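Side-chain contact in dipicolinate synthase, B chain (Bacillus cereus, PDB 3MCU), which probably works together with subunit A to oxidise dihydrodipicolinate to dipicolinate with NADP(+) during sporulation: residues Ser97-Lys100 and Phe101-Met105. Sequence-based numbering, arbitrary orientation.
With PO4 (phosphate ion), chain J.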
# COMPACT_ATOMS: atom_id res chain seq x y z
N SER D 97 13.58 11.56 -3.41
CA SER D 97 14.45 10.48 -2.91
C SER D 97 13.80 9.70 -1.76
O SER D 97 13.99 8.51 -1.63
CB SER D 97 15.80 11.04 -2.43
OG SER D 97 16.51 11.67 -3.48
N MSE D 98 13.02 10.38 -0.93
CA MSE D 98 12.28 9.71 0.14
C MSE D 98 11.28 8.68 -0.42
O MSE D 98 11.14 7.58 0.10
CB MSE D 98 11.53 10.73 0.99
CG MSE D 98 10.71 10.07 2.09
SE MSE D 98 10.08 11.30 3.46
CE MSE D 98 8.62 12.12 2.46
N SER D 99 10.57 9.08 -1.46
CA SER D 99 9.65 8.18 -2.14
C SER D 99 10.39 7.00 -2.72
O SER D 99 9.97 5.86 -2.57
CB SER D 99 8.91 8.93 -3.25
OG SER D 99 8.17 8.02 -4.04
N LYS D 100 11.50 7.27 -3.40
CA LYS D 100 12.30 6.20 -3.98
C LYS D 100 12.87 5.25 -2.91
O LYS D 100 12.79 4.02 -3.03
CB LYS D 100 13.40 6.77 -4.89
CG LYS D 100 12.89 7.23 -6.26
CD LYS D 100 13.92 8.10 -7.00
CE LYS D 100 13.53 8.27 -8.47
NZ LYS D 100 13.95 9.58 -9.07
N PHE D 101 13.44 5.83 -1.85
CA PHE D 101 13.92 5.05 -0.71
C PHE D 101 12.80 4.15 -0.16
O PHE D 101 12.98 2.94 -0.02
CB PHE D 101 14.47 5.97 0.40
CG PHE D 101 15.22 5.25 1.48
CD1 PHE D 101 16.01 4.15 1.19
CD2 PHE D 101 15.15 5.68 2.79
CE1 PHE D 101 16.69 3.49 2.17
CE2 PHE D 101 15.85 5.02 3.79
CZ PHE D 101 16.61 3.93 3.49
N ALA D 102 11.63 4.74 0.14
CA ALA D 102 10.52 3.96 0.72
C ALA D 102 10.10 2.80 -0.17
O ALA D 102 9.62 1.78 0.32
CB ALA D 102 9.32 4.83 0.98
N ASN D 103 10.26 2.97 -1.48
CA ASN D 103 9.87 1.94 -2.42
C ASN D 103 11.03 1.01 -2.82
O ASN D 103 10.85 0.11 -3.63
CB ASN D 103 9.22 2.56 -3.66
CG ASN D 103 7.85 3.13 -3.36
OD1 ASN D 103 7.64 4.34 -3.43
ND2 ASN D 103 6.92 2.26 -3.00
N ALA D 104 12.19 1.23 -2.22
CA ALA D 104 13.36 0.38 -2.46
C ALA D 104 13.92 0.49 -3.88
O ALA D 104 14.40 -0.48 -4.44
CB ALA D 104 13.06 -1.08 -2.11
N MSE D 105 13.86 1.68 -4.46
CA MSE D 105 14.57 1.95 -5.70
C MSE D 105 15.99 2.37 -5.37
O MSE D 105 16.26 2.81 -4.25
CB MSE D 105 13.85 3.04 -6.49
CG MSE D 105 12.45 2.61 -6.88
SE MSE D 105 11.39 3.91 -7.88
CE MSE D 105 12.75 4.60 -9.09
P PO4 J . 16.99 13.75 -6.14
O1 PO4 J . 18.40 13.73 -5.58
O2 PO4 J . 16.20 14.94 -5.63
O3 PO4 J . 17.08 13.80 -7.66
O4 PO4 J . 16.23 12.52 -5.74
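Phe101 N to Ser97 O at 2.7 Å and Ala102 N to Met98 O at 2.9 Å continue the bonding of helix 95-102, and the chain then leaves it at Ala104, whose positive phi marks a Schellman motif. Its two backward bonds are Ala104 N to Phe101 O and Met105 N to Lys100 O, the latter 2.9 Å long and nearly straight at 163°. Asn103 N, by contrast, bends to Ser99 O at 139° and adds only a weak bond to Lys100 O.

This reversal brings Met105, a selenomethionine, back beside Lys100. Its CE lies 3.8 Å from Lys100 CE, while SE is 4.0 Å from Lys100 CG; the two chains pass at a slant, and the turn at chi3 (41°) sets the methyl against Lys100 CG and CE. Lys100 NZ extends beyond this apolar contact to a salt bridge with Asp107 of a neighbouring subunit, another copy of this protein. Ser99 OG hydrogen-bonds Asn103 O of the same neighbouring subunit. On another side of the helix, the Phe101 ring packs on Leu111, Ala114 and Leu118 of helix 109-118 and on Val124 and Leu126 of strand 124-130.

Helix 95-102 directly follows strand 87-94, in the parallel part of the sheet of this flavoprotein-family domain. Near its start Ser97 OG donates to phosphate O4, although 2.4 Å is too short to trust as a bond length at 2.3 Å resolution; Gly14, Ser41, Thr94 and Asn96 also bind this ion, probably acquired from the crystallisation liquor. The chemistry thus divides by position: hydroxyl and amide groups at the start of the helix meet a phosphate, whereas its C-terminal end, at a subunit interface, combines apolar contact with polar links between subunits.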